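Local coordinates for protein glycosyl transferase family 8 (Streptococcus pneumoniae, PDB 5GVV) that transfers galactose from UDP-galactose to the terminal glucose of the already glycosylated serine-rich repeat protein PsrP, probably with manganese as cofactor, at residues V8-D13 / T22-L27; L34-L39 / G60-C65. One frame throughout, in Å; residues are numbered along the deposited sequence.

Overall arrangement
Both contacts draw on the same mixed sheet: contact 1 packs a helix on strand 6-11, contact 2 pairs the next two strands. Their centres are about 9 Å apart, and they follow each other along the chain. Strand 6-11, helix 17-30 and strand 34-40 form a beta-alpha-beta unit; helix 45-57 then leads to an edge strand, 61-66. The two contacts meet directly: Val8 O lies 2.7 Å from Tyr37 N, a probable hydrogen bond, and Leu27 CG packs on Leu34 CD1 at 3.6 Å. Contact 1 runs straight into the nucleotide pocket, since residues 11-13 touch UDP. Contact 2 is further out, the side chain of Leu38 about 7 Å from UDP and about 13 Å from manganese.

Contact 1: residues V8-D13 / T22-L27; sequences VVFAGD and TAMKSL. With UDP (uridine-5'-diphosphate), chain D.
Phe10 reaches from strand 8-11 onto helix 22-27, and its ring does most of the touching. CB leaves the strand toward the helix; chi1 of -66° sets CG beside the backbone N, and the ring carries on to the helix. CD1, CE1 and the tip atom CZ lie beneath Met24 CG, which sits over one face in a CH-pi contact, 4.0 Å from the ring centroid and offset toward the rim. The selenium of this selenomethionine is farther off and oblique, a Met-aromatic contact. CE2, on the other limb, meets Ala23 CB at 3.9 Å. At the edge, Leu27 CD2 lies in the ring plane, 3.8 Å from both CE1 and CZ, and the same methyl meets Val8 CG1 tip to tip. This is the first strand-helix pair of the Rossmann-like GT-A domain, the helix antiparallel to the strand at 163°. Leu105 of strand 101-105 and Leu38 of strand 34-40 also touch the Phe10 side chain. At the end of the strand Ala11 O accepts a hydrogen bond from ribose O2', its 2.5 Å too short to lean on. Just beyond, Asp13 holds the uracil twice: N3 gives to OD1 at 2.7 Å, and the backbone N to O2.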
loop_
_atom_site.group_PDB
_atom_site.type_symbol
_atom_site.label_atom_id
_atom_site.label_comp_id
_atom_site.label_asym_id
_atom_site.label_seq_id
_atom_site.Cartn_x
_atom_site.Cartn_y
_atom_site.Cartn_z
ATOM N N VAL A 8 3.453 19.248 11.764
ATOM C CA VAL A 8 2.619 18.944 10.602
ATOM C C VAL A 8 1.667 17.804 10.956
ATOM O O VAL A 8 2.068 16.849 11.627
ATOM C CB VAL A 8 3.484 18.518 9.398
ATOM C CG1 VAL A 8 2.608 18.149 8.199
ATOM C CG2 VAL A 8 4.459 19.621 9.019
ATOM N N VAL A 9 0.411 17.895 10.524
ATOM C CA VAL A 9 -0.547 16.836 10.849
ATOM C C VAL A 9 -1.257 16.278 9.610
ATOM O O VAL A 9 -1.739 17.037 8.762
ATOM C CB VAL A 9 -1.561 17.281 11.948
ATOM C CG1 VAL A 9 -2.268 18.567 11.559
ATOM C CG2 VAL A 9 -2.565 16.182 12.230
ATOM N N PHE A 10 -1.266 14.951 9.489
ATOM C CA PHE A 10 -2.055 14.264 8.467
ATOM C C PHE A 10 -3.163 13.483 9.163
ATOM O O PHE A 10 -3.117 13.280 10.383
ATOM C CB PHE A 10 -1.203 13.267 7.668
ATOM C CG PHE A 10 -0.130 13.898 6.820
ATOM C CD1 PHE A 10 1.112 14.204 7.363
ATOM C CD2 PHE A 10 -0.347 14.143 5.468
ATOM C CE1 PHE A 10 2.111 14.775 6.580
ATOM C CE2 PHE A 10 0.648 14.707 4.675
ATOM C CZ PHE A 10 1.877 15.022 5.235
ATOM N N ALA A 11 -4.146 13.032 8.391
ATOM C CA ALA A 11 -5.245 12.227 8.925
ATOM C C ALA A 11 -5.677 11.208 7.880
ATOM O O ALA A 11 -6.013 11.577 6.753
ATOM C CB ALA A 11 -6.415 13.114 9.302
ATOM N N GLY A 12 -5.674 9.927 8.239
ATOM C CA GLY A 12 -6.063 8.911 7.279
ATOM C C GLY A 12 -6.098 7.510 7.848
ATOM O O GLY A 12 -5.470 7.227 8.874
ATOM N N ASP A 13 -6.840 6.630 7.182
ATOM C CA ASP A 13 -6.939 5.236 7.609
ATOM C C ASP A 13 -5.907 4.367 6.898
ATOM O O ASP A 13 -5.245 4.819 5.960
ATOM C CB ASP A 13 -8.354 4.695 7.368
ATOM C CG ASP A 13 -8.753 4.718 5.899
ATOM O OD1 ASP A 13 -8.353 5.654 5.174
ATOM O OD2 ASP A 13 -9.477 3.796 5.466
ATOM N N THR A 22 3.043 8.328 0.616
ATOM C CA THR A 22 3.516 9.108 -0.525
ATOM C C THR A 22 3.541 10.609 -0.223
ATOM O O THR A 22 4.502 11.300 -0.559
ATOM C CB THR A 22 2.654 8.851 -1.766
ATOM O OG1 THR A 22 2.786 7.476 -2.156
ATOM C CG2 THR A 22 3.100 9.733 -2.925
ATOM N N ALA A 23 2.486 11.115 0.407
ATOM C CA ALA A 23 2.430 12.537 0.751
ATOM C C ALA A 23 3.520 12.883 1.761
ATOM O O ALA A 23 4.181 13.919 1.641
ATOM C CB ALA A 23 1.069 12.895 1.295
HETATM N N MSE A 24 3.724 12.017 2.765
HETATM C CA MSE A 24 4.775 12.228 3.745
HETATM C C MSE A 24 6.128 12.160 3.109
HETATM O O MSE A 24 7.005 12.950 3.396
HETATM C CB MSE A 24 4.693 11.237 4.954
HETATM C CG MSE A 24 3.481 11.439 5.834
HETATM SE SE MSE A 24 3.406 9.967 7.203
HETATM C CE MSE A 24 5.272 10.294 7.581
ATOM N N LYS A 25 6.355 11.185 2.227
ATOM C CA LYS A 25 7.634 11.094 1.517
ATOM C C LYS A 25 7.965 12.385 0.771
ATOM O O LYS A 25 9.101 12.864 0.826
ATOM C CB LYS A 25 7.643 9.909 0.546
ATOM C CG LYS A 25 8.013 8.589 1.207
ATOM C CD LYS A 25 8.437 7.523 0.198
ATOM C CE LYS A 25 7.258 6.928 -0.542
ATOM N NZ LYS A 25 7.600 5.606 -1.170
ATOM N N SER A 26 6.980 12.951 0.079
ATOM C CA SER A 26 7.210 14.180 -0.682
ATOM C C SER A 26 7.541 15.339 0.260
ATOM O O SER A 26 8.427 16.145 -0.031
ATOM C CB SER A 26 6.008 14.511 -1.573
ATOM O OG SER A 26 4.851 14.836 -0.823
ATOM N N LEU A 27 6.847 15.402 1.395
ATOM C CA LEU A 27 7.111 16.411 2.426
ATOM C C LEU A 27 8.532 16.297 2.992
ATOM O O LEU A 27 9.250 17.302 3.101
ATOM C CB LEU A 27 6.077 16.295 3.555
ATOM C CG LEU A 27 6.227 17.179 4.798
ATOM C CD1 LEU A 27 6.106 18.651 4.449
ATOM C CD2 LEU A 27 5.209 16.807 5.852
HETATM N N1 UDP D . -9.259 9.933 3.525
HETATM C C2 UDP D . -8.853 8.708 4.016
HETATM N N3 UDP D . -9.288 7.533 3.431
HETATM C C4 UDP D . -10.141 7.582 2.345
HETATM C C5 UDP D . -10.547 8.820 1.849
HETATM C C6 UDP D . -10.191 9.988 2.523
HETATM O O2 UDP D . -8.097 8.666 4.983
HETATM O O4 UDP D . -10.527 6.532 1.821
HETATM C "C1'" UDP D . -8.770 11.168 4.178
HETATM C "C2'" UDP D . -7.488 11.624 3.498
HETATM O "O2'" UDP D . -6.623 12.225 4.436
HETATM C "C3'" UDP D . -7.961 12.680 2.526
HETATM C "C4'" UDP D . -9.150 13.281 3.264
HETATM O "O4'" UDP D . -9.708 12.220 4.022
HETATM O "O3'" UDP D . -6.945 13.626 2.270
HETATM C "C5'" UDP D . -10.188 13.882 2.320
HETATM O "O5'" UDP D . -10.254 13.085 1.156
HETATM P PA UDP D . -9.961 13.769 -0.266
HETATM O O1A UDP D . -8.586 14.305 -0.198
HETATM O O2A UDP D . -10.121 12.786 -1.363
HETATM O O3A UDP D . -11.050 14.956 -0.406
HETATM P PB UDP D . -10.858 16.219 -1.396
HETATM O O1B UDP D . -11.836 17.281 -1.063
HETATM O O2B UDP D . -11.114 15.764 -2.781
HETATM O O3B UDP D . -9.476 16.747 -1.283
#

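Contact 2: residues L34-L39 / G60-C65; sequences LKIYLL and GDLIDC
The Tyr37 ring has Ile63 CG1 over one face and Cys65 SG at its edge. CG1 stands 4.1 Å from the ring centroid, 16° off the normal and offset toward the rim, which makes a CH-pi contact; the two side chains lie side by side and point the same way. SG lies in the ring plane, 3.6 Å from Tyr37 CD1, a sulfur-aromatic contact at the edge. With chi1 of -64°, Tyr37 CG stands beside the backbone N, where the ring lies alongside Ile63. Next along this face of the sheet, Leu39 CD1 rests on Cys65 CB. Near the start of strand 34-39, the extended Lys35 brings CE near Ile63 CD1, and its NZ makes a weak hydrogen bond to Tyr37 OH.

Ile36, Leu38, Leu62 and Asp64 belong to the other face, where Ile36 CG2 meets Leu62 CD1 at 3.7 Å. Helices 17-30 and 45-57 pack there: Ile36 touches Met24 and Leu55. Parallel pairing knits the backbones together. Ile36 and Leu38 each bond through both N and O, Ile36 from its N to Asp61 O and from Ile63 N to its O (2.7 Å), Leu38 likewise with Ile63 O and Cys65 N. Asp61 N adds a bond to Leu34 O. This is the strand pair of a right-handed beta-alpha-beta crossover, helix 45-57 being the connection, at the margin of the GT-A sheet.

Asp61 OD1 accepts from Leu62 N (2.9 Å) on its anti side, and also from Gln56. Glu99 ties the polar ends together, forming a salt bridge with Lys35 NZ and a hydrogen bond with Tyr37 OH. Its negative charge would be expected to stabilise the protonated lysine, while the Tyr37 hydroxyl is held mainly by Glu99, so the ring is restrained at its polar end as well as by its packing.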
loop_
_atom_site.group_PDB
_atom_site.type_symbol
_atom_site.label_atom_id
_atom_site.label_comp_id
_atom_site.label_asym_id
_atom_site.label_seq_id
_atom_site.Cartn_x
_atom_site.Cartn_y
_atom_site.Cartn_z
ATOM N N LEU A 34 10.831 17.788 11.030
ATOM C CA LEU A 34 9.374 17.812 11.062
ATOM C C LEU A 34 8.813 16.959 12.196
ATOM O O LEU A 34 9.154 15.778 12.328
ATOM C CB LEU A 34 8.814 17.332 9.723
ATOM C CG LEU A 34 9.395 17.988 8.474
ATOM C CD1 LEU A 34 8.931 17.243 7.243
ATOM C CD2 LEU A 34 8.987 19.443 8.383
ATOM N N LYS A 35 7.962 17.559 13.020
ATOM C CA LYS A 35 7.210 16.790 13.995
ATOM C C LYS A 35 5.862 16.487 13.366
ATOM O O LYS A 35 4.989 17.358 13.283
ATOM C CB LYS A 35 7.040 17.569 15.297
ATOM C CG LYS A 35 6.351 16.779 16.399
ATOM C CD LYS A 35 6.354 17.569 17.693
ATOM C CE LYS A 35 5.653 16.825 18.815
ATOM N NZ LYS A 35 5.567 17.703 20.019
ATOM N N ILE A 36 5.709 15.255 12.892
ATOM C CA ILE A 36 4.511 14.858 12.165
ATOM C C ILE A 36 3.528 14.092 13.049
ATOM O O ILE A 36 3.867 13.053 13.620
ATOM C CB ILE A 36 4.871 13.992 10.940
ATOM C CG1 ILE A 36 5.677 14.814 9.926
ATOM C CG2 ILE A 36 3.613 13.444 10.285
ATOM C CD1 ILE A 36 6.173 14.018 8.743
ATOM N N TYR A 37 2.307 14.609 13.150
ATOM C CA TYR A 37 1.224 13.883 13.804
ATOM C C TYR A 37 0.425 13.153 12.729
ATOM O O TYR A 37 0.201 13.697 11.646
ATOM C CB TYR A 37 0.294 14.846 14.547
ATOM C CG TYR A 37 0.922 15.609 15.695
ATOM C CD1 TYR A 37 0.676 15.237 17.011
ATOM C CD2 TYR A 37 1.731 16.720 15.468
ATOM C CE1 TYR A 37 1.231 15.935 18.069
ATOM C CE2 TYR A 37 2.291 17.429 16.531
ATOM C CZ TYR A 37 2.035 17.027 17.828
ATOM O OH TYR A 37 2.584 17.714 18.896
ATOM N N LEU A 38 0.008 11.921 13.011
ATOM C CA LEU A 38 -0.860 11.203 12.078
ATOM C C LEU A 38 -2.092 10.672 12.790
ATOM O O LEU A 38 -2.012 9.712 13.565
ATOM C CB LEU A 38 -0.116 10.059 11.386
ATOM C CG LEU A 38 -0.941 9.151 10.467
ATOM C CD1 LEU A 38 -1.671 9.973 9.426
ATOM C CD2 LEU A 38 -0.041 8.120 9.793
ATOM N N LEU A 39 -3.231 11.305 12.533
ATOM C CA LEU A 39 -4.491 10.871 13.124
ATOM C C LEU A 39 -5.016 9.645 12.382
ATOM O O LEU A 39 -5.161 9.667 11.158
ATOM C CB LEU A 39 -5.517 12.007 13.094
ATOM C CG LEU A 39 -5.499 12.974 14.287
ATOM C CD1 LEU A 39 -4.198 13.749 14.348
ATOM C CD2 LEU A 39 -6.699 13.929 14.262
ATOM N N GLY A 60 13.418 15.053 13.234
ATOM C CA GLY A 60 12.019 15.260 13.574
ATOM C C GLY A 60 11.455 14.108 14.387
ATOM O O GLY A 60 12.194 13.434 15.102
ATOM N N ASP A 61 10.147 13.883 14.290
ATOM C CA ASP A 61 9.518 12.758 14.980
ATOM C C ASP A 61 8.205 12.380 14.298
ATOM O O ASP A 61 7.735 13.082 13.392
ATOM C CB ASP A 61 9.264 13.110 16.447
ATOM C CG ASP A 61 9.461 11.925 17.380
ATOM O OD1 ASP A 61 9.479 10.770 16.900
ATOM O OD2 ASP A 61 9.590 12.155 18.602
ATOM N N LEU A 62 7.620 11.267 14.729
ATOM C CA LEU A 62 6.334 10.818 14.196
ATOM C C LEU A 62 5.410 10.420 15.344
ATOM O O LEU A 62 5.740 9.539 16.146
ATOM C CB LEU A 62 6.523 9.648 13.222
ATOM C CG LEU A 62 5.236 9.083 12.612
ATOM C CD1 LEU A 62 4.451 10.177 11.885
ATOM C CD2 LEU A 62 5.526 7.917 11.673
ATOM N N ILE A 63 4.255 11.073 15.422
ATOM C CA ILE A 63 3.344 10.877 16.543
ATOM C C ILE A 63 2.110 10.110 16.096
ATOM O O ILE A 63 1.382 10.569 15.213
ATOM C CB ILE A 63 2.899 12.230 17.150
ATOM C CG1 ILE A 63 4.094 13.177 17.291
ATOM C CG2 ILE A 63 2.203 12.011 18.492
ATOM C CD1 ILE A 63 5.167 12.666 18.245
ATOM N N ASP A 64 1.876 8.951 16.710
ATOM C CA ASP A 64 0.708 8.131 16.401
ATOM C C ASP A 64 -0.480 8.641 17.195
ATOM O O ASP A 64 -0.549 8.453 18.408
ATOM C CB ASP A 64 0.990 6.658 16.734
ATOM C CG ASP A 64 -0.147 5.726 16.332
ATOM O OD1 ASP A 64 -1.168 6.205 15.790
ATOM O OD2 ASP A 64 -0.007 4.500 16.548
ATOM N N CYS A 65 -1.413 9.295 16.513
ATOM C CA CYS A 65 -2.593 9.815 17.185
ATOM C C CYS A 65 -3.775 8.887 16.942
ATOM O O CYS A 65 -4.450 8.975 15.916
ATOM C CB CYS A 65 -2.893 11.235 16.711
ATOM S SG CYS A 65 -1.516 12.364 17.022
#